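Local coordinates for protein BCL2-like 10 (Danio rerio, PDB 6FBX) that restrains apoptosis as a pro-survival member of the Bcl-2 family, able to bind the BH3 segment of Bad, at residues W8-T13 against L118-A123; L16-I21 against G114-A119. One frame throughout, in Å; residues are numbered along the deposited sequence.

Interaction 1: residues W8-T13 against L118-A123; sequences WLREQT and LAETIA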
ATOM      1  N   TRP A   8      -6.081   3.971  16.803  1.00 29.01           N
ATOM      2  CA  TRP A   8      -6.119   5.245  16.093  1.00 28.65           C
ATOM      3  C   TRP A   8      -5.314   5.179  14.800  1.00 26.03           C
ATOM      4  O   TRP A   8      -5.783   5.621  13.743  1.00 26.28           O
ATOM      5  CB  TRP A   8      -5.601   6.360  17.002  1.00 30.02           C
ATOM      6  CG  TRP A   8      -5.719   7.716  16.394  1.00 30.90           C
ATOM      7  CD1 TRP A   8      -6.847   8.476  16.298  1.00 32.60           C
ATOM      8  CD2 TRP A   8      -4.666   8.480  15.796  1.00 28.72           C
ATOM      9  NE1 TRP A   8      -6.564   9.667  15.675  1.00 31.47           N
ATOM     10  CE2 TRP A   8      -5.231   9.693  15.356  1.00 29.88           C
ATOM     11  CE3 TRP A   8      -3.302   8.256  15.588  1.00 25.64           C
ATOM     12  CZ2 TRP A   8      -4.479  10.679  14.721  1.00 29.23           C
ATOM     13  CZ3 TRP A   8      -2.558   9.235  14.959  1.00 25.54           C
ATOM     14  CH2 TRP A   8      -3.150  10.432  14.531  1.00 27.53           C
ATOM     15  N   LEU A   9      -4.095   4.632  14.861  1.00 23.33           N
ATOM     16  CA  LEU A   9      -3.284   4.497  13.654  1.00 23.66           C
ATOM     17  C   LEU A   9      -3.975   3.624  12.617  1.00 23.79           C
ATOM     18  O   LEU A   9      -3.898   3.896  11.414  1.00 25.18           O
ATOM     19  CB  LEU A   9      -1.914   3.912  13.996  1.00 24.95           C
ATOM     20  CG  LEU A   9      -0.958   4.819  14.764  1.00 28.22           C
ATOM     21  CD1 LEU A   9       0.247   4.023  15.211  1.00 31.87           C
ATOM     22  CD2 LEU A   9      -0.534   5.999  13.901  1.00 27.00           C
ATOM     23  N   ARG A  10      -4.645   2.558  13.062  1.00 23.66           N
ATOM     24  CA  ARG A  10      -5.349   1.693  12.124  1.00 25.05           C
ATOM     25  C   ARG A  10      -6.453   2.459  11.405  1.00 23.99           C
ATOM     26  O   ARG A  10      -6.611   2.338  10.184  1.00 23.84           O
ATOM     27  CB  ARG A  10      -5.911   0.477  12.860  1.00 28.60           C
ATOM     28  CG  ARG A  10      -6.362  -0.654  11.947  1.00 32.89           C
ATOM     29  CD  ARG A  10      -7.875  -0.733  11.827  1.00 36.00           C
ATOM     30  NE  ARG A  10      -8.289  -1.872  11.010  1.00 36.14           N
ATOM     31  CZ  ARG A  10      -9.538  -2.109  10.624  1.00 38.87           C
ATOM     32  NH1 ARG A  10      -9.809  -3.177   9.882  1.00 38.80           N
ATOM     33  NH2 ARG A  10     -10.520  -1.288  10.977  1.00 42.07           N
ATOM     34  N   GLU A  11      -7.211   3.277  12.136  1.00 24.92           N
ATOM     35  CA  GLU A  11      -8.290   4.029  11.505  1.00 27.42           C
ATOM     36  C   GLU A  11      -7.745   5.107  10.573  1.00 25.61           C
ATOM     37  O   GLU A  11      -8.289   5.320   9.483  1.00 27.85           O
ATOM     38  CB  GLU A  11      -9.196   4.647  12.570  1.00 35.95           C
ATOM     39  CG  GLU A  11     -10.419   5.353  12.001  1.00 47.04           C
ATOM     40  CD  GLU A  11     -11.203   4.476  11.038  1.00 56.62           C
ATOM     41  OE1 GLU A  11     -11.570   3.344  11.424  1.00 61.17           O
ATOM     42  OE2 GLU A  11     -11.438   4.913   9.891  1.00 60.14           O
ATOM     43  N   GLN A  12      -6.681   5.804  10.984  1.00 25.35           N
ATOM     44  CA  GLN A  12      -6.073   6.803  10.111  1.00 23.49           C
ATOM     45  C   GLN A  12      -5.571   6.166   8.822  1.00 22.57           C
ATOM     46  O   GLN A  12      -5.734   6.730   7.732  1.00 25.19           O
ATOM     47  CB  GLN A  12      -4.923   7.511  10.828  1.00 23.22           C
ATOM     48  CG  GLN A  12      -5.345   8.322  12.039  1.00 25.50           C
ATOM     49  CD  GLN A  12      -6.188   9.519  11.663  1.00 29.29           C
ATOM     50  OE1 GLN A  12      -5.707  10.453  11.023  1.00 32.07           O
ATOM     51  NE2 GLN A  12      -7.458   9.493  12.048  1.00 31.07           N
ATOM     52  N   THR A  13      -4.949   4.991   8.931  1.00 21.93           N
ATOM     53  CA  THR A  13      -4.442   4.297   7.754  1.00 20.37           C
ATOM     54  C   THR A  13      -5.584   3.801   6.874  1.00 22.37           C
ATOM     55  O   THR A  13      -5.499   3.868   5.643  1.00 22.68           O
ATOM     56  CB  THR A  13      -3.549   3.132   8.183  1.00 20.99           C
ATOM     57  OG1 THR A  13      -2.493   3.622   9.020  1.00 23.34           O
ATOM     58  CG2 THR A  13      -2.947   2.429   6.973  1.00 21.34           C
ATOM     59  N   LEU A 118      -8.814  -5.138   1.010  1.00 26.65           N
ATOM     60  CA  LEU A 118      -7.411  -4.781   0.826  1.00 24.77           C
ATOM     61  C   LEU A 118      -7.043  -3.565   1.665  1.00 23.86           C
ATOM     62  O   LEU A 118      -5.958  -3.514   2.253  1.00 25.18           O
ATOM     63  CB  LEU A 118      -7.119  -4.527  -0.651  1.00 30.23           C
ATOM     64  CG  LEU A 118      -6.837  -5.772  -1.505  1.00 39.82           C
ATOM     65  CD1 LEU A 118      -7.813  -6.897  -1.217  1.00 51.18           C
ATOM     66  CD2 LEU A 118      -6.861  -5.408  -2.981  1.00 37.94           C
ATOM     67  N   ALA A 119      -7.936  -2.577   1.736  1.00 23.72           N
ATOM     68  CA  ALA A 119      -7.679  -1.407   2.569  1.00 25.48           C
ATOM     69  C   ALA A 119      -7.525  -1.800   4.032  1.00 25.93           C
ATOM     70  O   ALA A 119      -6.631  -1.303   4.730  1.00 25.02           O
ATOM     71  CB  ALA A 119      -8.810  -0.390   2.408  1.00 26.20           C
ATOM     72  N   GLU A 120      -8.395  -2.687   4.516  1.00 26.41           N
ATOM     73  CA  GLU A 120      -8.308  -3.133   5.900  1.00 28.26           C
ATOM     74  C   GLU A 120      -7.028  -3.919   6.149  1.00 27.69           C
ATOM     75  O   GLU A 120      -6.454  -3.838   7.241  1.00 27.69           O
ATOM     76  CB  GLU A 120      -9.531  -3.980   6.251  1.00 31.13           C
ATOM     77  CG  GLU A 120     -10.835  -3.201   6.238  1.00 37.85           C
ATOM     78  CD  GLU A 120     -12.044  -4.074   6.497  1.00 48.12           C
ATOM     79  OE1 GLU A 120     -12.835  -3.738   7.403  1.00 55.30           O
ATOM     80  OE2 GLU A 120     -12.202  -5.099   5.800  1.00 51.97           O
ATOM     81  N   THR A 121      -6.565  -4.679   5.154  1.00 28.10           N
ATOM     82  CA  THR A 121      -5.318  -5.421   5.305  1.00 27.20           C
ATOM     83  C   THR A 121      -4.133  -4.477   5.473  1.00 24.19           C
ATOM     84  O   THR A 121      -3.276  -4.694   6.338  1.00 23.46           O
ATOM     85  CB  THR A 121      -5.118  -6.344   4.104  1.00 28.97           C
ATOM     86  OG1 THR A 121      -6.193  -7.289   4.058  1.00 29.72           O
ATOM     87  CG2 THR A 121      -3.797  -7.094   4.198  1.00 30.20           C
ATOM     88  N   ILE A 122      -4.066  -3.422   4.656  1.00 21.86           N
ATOM     89  CA  ILE A 122      -3.018  -2.417   4.829  1.00 22.38           C
ATOM     90  C   ILE A 122      -3.122  -1.786   6.210  1.00 21.55           C
ATOM     91  O   ILE A 122      -2.123  -1.633   6.922  1.00 22.94           O
ATOM     92  CB  ILE A 122      -3.102  -1.348   3.724  1.00 23.34           C
ATOM     93  CG1 ILE A 122      -2.712  -1.939   2.367  1.00 24.68           C
ATOM     94  CG2 ILE A 122      -2.201  -0.152   4.059  1.00 25.47           C
ATOM     95  CD1 ILE A 122      -2.971  -1.006   1.196  1.00 26.83           C
ATOM     96  N   ALA A 123      -4.338  -1.397   6.599  1.00 20.48           N
ATOM     97  CA  ALA A 123      -4.535  -0.724   7.879  1.00 23.17           C
ATOM     98  C   ALA A 123      -4.106  -1.612   9.041  1.00 25.07           C
ATOM     99  O   ALA A 123      -3.428  -1.154   9.968  1.00 25.77           O
ATOM    100  CB  ALA A 123      -6.000  -0.309   8.025  1.00 24.03           C
TER
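Arg10 CG stands anti to the backbone N (chi1 -166°), which sets it against the main chain of Ala123, with CG 3.6 Å from Ala123 O. Thr13 CG2, likewise anti to its backbone N, is the branch that meets the helix of residues 118-123 one turn on. Beyond CG the arginine bends at chi2, and the guanidinium lies obliquely against the CB atoms of Ala123 and Glu120. Arg10 NH1 is 3.7 Å from Glu120 CB and also meets its CG, the two side chains crossing at a slant. Its approach to the carboxylate is loose: Arg10 NH1 to Glu120 OE1 is a long salt bridge of 4.0 Å, with the two flat groups tilted 41° to each other. The stronger polar partner is Asp124, whose OD2 pairs with Arg10 NE.

Thr13 divides its two branches. CG2 turns to the neighbouring helix, 3.6 Å from Ala123 CA and 4.0 Å from Ile122 CG2, the side chains of Thr13 and Ile122 crossing at about a right angle. OG1 points back into its own helix, 2.8 Å from Leu9 O; that oxygen also accepts from Thr13 N, the two donors arriving from opposite faces of the carbonyl plane. Trp140 NE1 is also hydrogen-bonded to OG1. Between the two residues, Ala123 CB sits 3.5 Å from Arg10 O, a close backbone fit that its small side chain permits. The segment axes come within 8.8 Å, running 142° apart.

An alanine in place of Arg10 would probably leave Asp124 without its ion-pair mate and open a gap beside Ala123 and Glu120. The contact is thus apolar where Thr13 meets Ala123 and Ile122, with the threonine hydroxyl satisfied outside that apolar patch, while charge is confined to its partly exposed flank.

Interaction 2: residues L16-I21 against G114-A119; sequences LAEDYI and GSRRLA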
ATOM      1  N   LEU A  16      -6.864   6.523   4.743  1.00 22.25           N
ATOM      2  CA  LEU A  16      -5.903   6.827   3.690  1.00 22.54           C
ATOM      3  C   LEU A  16      -5.942   5.771   2.592  1.00 22.62           C
ATOM      4  O   LEU A  16      -5.981   6.096   1.399  1.00 22.69           O
ATOM      5  CB  LEU A  16      -4.502   6.931   4.292  1.00 24.93           C
ATOM      6  CG  LEU A  16      -3.430   7.583   3.424  1.00 29.83           C
ATOM      7  CD1 LEU A  16      -3.734   9.058   3.220  1.00 32.93           C
ATOM      8  CD2 LEU A  16      -2.060   7.397   4.062  1.00 31.96           C
ATOM      9  N   ALA A  17      -5.939   4.496   2.982  1.00 20.51           N
ATOM     10  CA  ALA A  17      -6.000   3.418   2.000  1.00 20.51           C
ATOM     11  C   ALA A  17      -7.313   3.445   1.230  1.00 22.43           C
ATOM     12  O   ALA A  17      -7.329   3.254   0.008  1.00 24.53           O
ATOM     13  CB  ALA A  17      -5.821   2.070   2.697  1.00 19.93           C
ATOM     14  N   GLU A  18      -8.430   3.676   1.923  1.00 23.84           N
ATOM     15  CA  GLU A  18      -9.713   3.738   1.232  1.00 25.49           C
ATOM     16  C   GLU A  18      -9.730   4.867   0.211  1.00 25.02           C
ATOM     17  O   GLU A  18     -10.264   4.706  -0.894  1.00 26.47           O
ATOM     18  CB  GLU A  18     -10.848   3.911   2.240  1.00 33.25           C
ATOM     19  CG  GLU A  18     -11.193   2.645   2.998  1.00 49.20           C
ATOM     20  CD  GLU A  18     -12.456   2.791   3.822  1.00 70.82           C
ATOM     21  OE1 GLU A  18     -12.598   3.812   4.526  1.00 79.65           O
ATOM     22  OE2 GLU A  18     -13.313   1.888   3.751  1.00 83.30           O
ATOM     23  N   ASP A  19      -9.148   6.016   0.555  1.00 25.00           N
ATOM     24  CA  ASP A  19      -9.137   7.136  -0.379  1.00 26.07           C
ATOM     25  C   ASP A  19      -8.306   6.814  -1.614  1.00 25.55           C
ATOM     26  O   ASP A  19      -8.737   7.067  -2.746  1.00 27.30           O
ATOM     27  CB  ASP A  19      -8.601   8.399   0.291  1.00 25.89           C
ATOM     28  CG  ASP A  19      -8.442   9.541  -0.689  1.00 28.55           C
ATOM     29  OD1 ASP A  19      -9.462  10.169  -1.039  1.00 31.18           O
ATOM     30  OD2 ASP A  19      -7.302   9.788  -1.135  1.00 28.73           O
ATOM     31  N   TYR A  20      -7.100   6.273  -1.420  1.00 25.40           N
ATOM     32  CA  TYR A  20      -6.254   5.988  -2.571  1.00 23.36           C
ATOM     33  C   TYR A  20      -6.893   4.935  -3.465  1.00 24.45           C
ATOM     34  O   TYR A  20      -6.884   5.063  -4.694  1.00 25.30           O
ATOM     35  CB  TYR A  20      -4.861   5.528  -2.140  1.00 22.24           C
ATOM     36  CG  TYR A  20      -3.962   5.395  -3.340  1.00 20.99           C
ATOM     37  CD1 TYR A  20      -3.611   6.518  -4.078  1.00 21.79           C
ATOM     38  CD2 TYR A  20      -3.511   4.154  -3.778  1.00 19.98           C
ATOM     39  CE1 TYR A  20      -2.818   6.419  -5.200  1.00 21.21           C
ATOM     40  CE2 TYR A  20      -2.700   4.045  -4.899  1.00 20.61           C
ATOM     41  CZ  TYR A  20      -2.367   5.183  -5.608  1.00 21.15           C
ATOM     42  OH  TYR A  20      -1.578   5.096  -6.731  1.00 23.50           O
ATOM     43  N   ILE A  21      -7.462   3.890  -2.864  1.00 21.75           N
ATOM     44  CA  ILE A  21      -8.113   2.846  -3.650  1.00 23.67           C
ATOM     45  C   ILE A  21      -9.285   3.421  -4.441  1.00 25.97           C
ATOM     46  O   ILE A  21      -9.467   3.106  -5.625  1.00 27.74           O
ATOM     47  CB  ILE A  21      -8.537   1.691  -2.724  1.00 25.63           C
ATOM     48  CG1 ILE A  21      -7.296   0.900  -2.306  1.00 26.04           C
ATOM     49  CG2 ILE A  21      -9.546   0.778  -3.406  1.00 28.66           C
ATOM     50  CD1 ILE A  21      -7.530  -0.074  -1.170  1.00 27.57           C
ATOM     51  N   GLY A 114     -14.211  -6.286  -2.292  1.00 35.61           N
ATOM     52  CA  GLY A 114     -12.827  -6.728  -2.317  1.00 31.44           C
ATOM     53  C   GLY A 114     -11.855  -5.586  -2.099  1.00 31.50           C
ATOM     54  O   GLY A 114     -10.834  -5.746  -1.425  1.00 31.45           O
ATOM     55  N   SER A 115     -12.161  -4.415  -2.664  1.00 34.29           N
ATOM     56  CA  SER A 115     -11.338  -3.233  -2.425  1.00 35.51           C
ATOM     57  C   SER A 115     -11.227  -2.943  -0.934  1.00 34.57           C
ATOM     58  O   SER A 115     -10.130  -2.715  -0.412  1.00 34.84           O
ATOM     59  CB  SER A 115     -11.930  -2.028  -3.158  1.00 39.41           C
ATOM     60  OG  SER A 115     -11.903  -2.215  -4.560  1.00 43.42           O
ATOM     61  N   ARG A 116     -12.363  -2.944  -0.233  1.00 34.21           N
ATOM     62  CA  ARG A 116     -12.367  -2.633   1.193  1.00 35.91           C
ATOM     63  C   ARG A 116     -11.484  -3.599   1.973  1.00 31.80           C
ATOM     64  O   ARG A 116     -10.758  -3.188   2.885  1.00 29.85           O
ATOM     65  CB  ARG A 116     -13.803  -2.665   1.722  1.00 46.23           C
ATOM     66  CG  ARG A 116     -13.953  -2.448   3.225  1.00 57.31           C
ATOM     67  CD  ARG A 116     -14.186  -0.990   3.571  1.00 70.04           C
ATOM     68  NE  ARG A 116     -14.302  -0.796   5.014  1.00 81.68           N
ATOM     69  CZ  ARG A 116     -14.744   0.318   5.592  1.00 90.25           C
ATOM     70  NH1 ARG A 116     -15.122   1.353   4.853  1.00 95.30           N
ATOM     71  NH2 ARG A 116     -14.810   0.396   6.914  1.00 92.55           N
ATOM     72  N   ARG A 117     -11.539  -4.891   1.634  1.00 29.75           N
ATOM     73  CA  ARG A 117     -10.726  -5.873   2.344  1.00 31.11           C
ATOM     74  C   ARG A 117      -9.242  -5.564   2.199  1.00 24.82           C
ATOM     75  O   ARG A 117      -8.473  -5.714   3.155  1.00 26.22           O
ATOM     76  CB  ARG A 117     -11.031  -7.280   1.829  1.00 44.08           C
ATOM     77  CG  ARG A 117     -12.493  -7.682   1.945  1.00 69.33           C
ATOM     78  CD  ARG A 117     -12.766  -8.987   1.214  1.00 99.84           C
ATOM     79  NE  ARG A 117     -12.478 -10.162   2.037  1.00129.92           N
ATOM     80  CZ  ARG A 117     -13.393 -10.890   2.675  1.00155.02           C
ATOM     81  NH1 ARG A 117     -14.684 -10.586   2.597  1.00163.93           N
ATOM     82  NH2 ARG A 117     -13.016 -11.937   3.395  1.00164.31           N
ATOM     83  N   LEU A 118      -8.814  -5.138   1.010  1.00 26.65           N
ATOM     84  CA  LEU A 118      -7.411  -4.781   0.826  1.00 24.77           C
ATOM     85  C   LEU A 118      -7.043  -3.565   1.665  1.00 23.86           C
ATOM     86  O   LEU A 118      -5.958  -3.514   2.253  1.00 25.18           O
ATOM     87  CB  LEU A 118      -7.119  -4.527  -0.651  1.00 30.23           C
ATOM     88  CG  LEU A 118      -6.837  -5.772  -1.505  1.00 39.82           C
ATOM     89  CD1 LEU A 118      -7.813  -6.897  -1.217  1.00 51.18           C
ATOM     90  CD2 LEU A 118      -6.861  -5.408  -2.981  1.00 37.94           C
ATOM     91  N   ALA A 119      -7.936  -2.577   1.736  1.00 23.72           N
ATOM     92  CA  ALA A 119      -7.679  -1.407   2.569  1.00 25.48           C
ATOM     93  C   ALA A 119      -7.525  -1.800   4.032  1.00 25.93           C
ATOM     94  O   ALA A 119      -6.631  -1.303   4.730  1.00 25.02           O
ATOM     95  CB  ALA A 119      -8.810  -0.390   2.408  1.00 26.20           C
TER
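Glu18 OE2 is modelled over one face of the Arg116 guanidinium, the carboxylate and guanidinium planes standing 75° apart. A salt bridge between the two groups is plausible, but OE2 and Arg116 NH1 are placed too close to each other in the model, so the detail of this pairing is doubtful. The lower part of Glu18 is surer: its CG lies 3.9 Å from Ala119 CB, so the aliphatic stem of the glutamate borders the apolar part of the contact.

Ala119 CB is touched by three side chains: besides Glu18 CG, Ala17 CB meets it at 3.9 Å and Ile21 CD1 at 3.8 Å. With methyl groups facing each other, the CA atoms of Ala17 and Ala119 come to 5.1 Å. Ile21 fills the next turn with both of its branches. Its chi1 of -74° puts Ile21 CG2 anti to the backbone N, against Ser115 CB at 3.7 Å. On the other branch, Ile21 CD1 lies 3.8 Å from Ser115 O. Beyond this pair, Ile21 also rests on Thr98 and Ala102 of helix 88-107, and Ser115 on Leu106 of that helix, so three helices meet here.

The segment axes pass 9.1 Å apart and run 139° from parallel, roughly antiparallel. Ala17 and Ala119 allow the close approach, while Ile21 and the stem of Glu18 fill in around them. The arrangement is part of the all-helical Bcl-2 fold, a bundle built around the hydrophobic helix 88-107, with helices 2-24 and 112-129 packed together against it.

Both contacts join helix 2-24 to helix 112-129, and their centres are 9 Å apart. Along the chain they are nested: residues 8-13 and then 16-21 are followed, after some ninety residues of mostly helix, by 114-119 and 118-123, so the earlier segment of helix 2-24 meets the later segment of helix 112-129. That order follows from the roughly antiparallel run of the two helices. The segments on helix 112-129 share Leu118 and Ala119. Leu14, between the segments of helix 2-24, touches Arg116, Ala119, Glu120 and Ala123, making one continuous seam. It ties the N-terminal helix to the Bcl-2 bundle, with helix 88-107 packed behind both interactions.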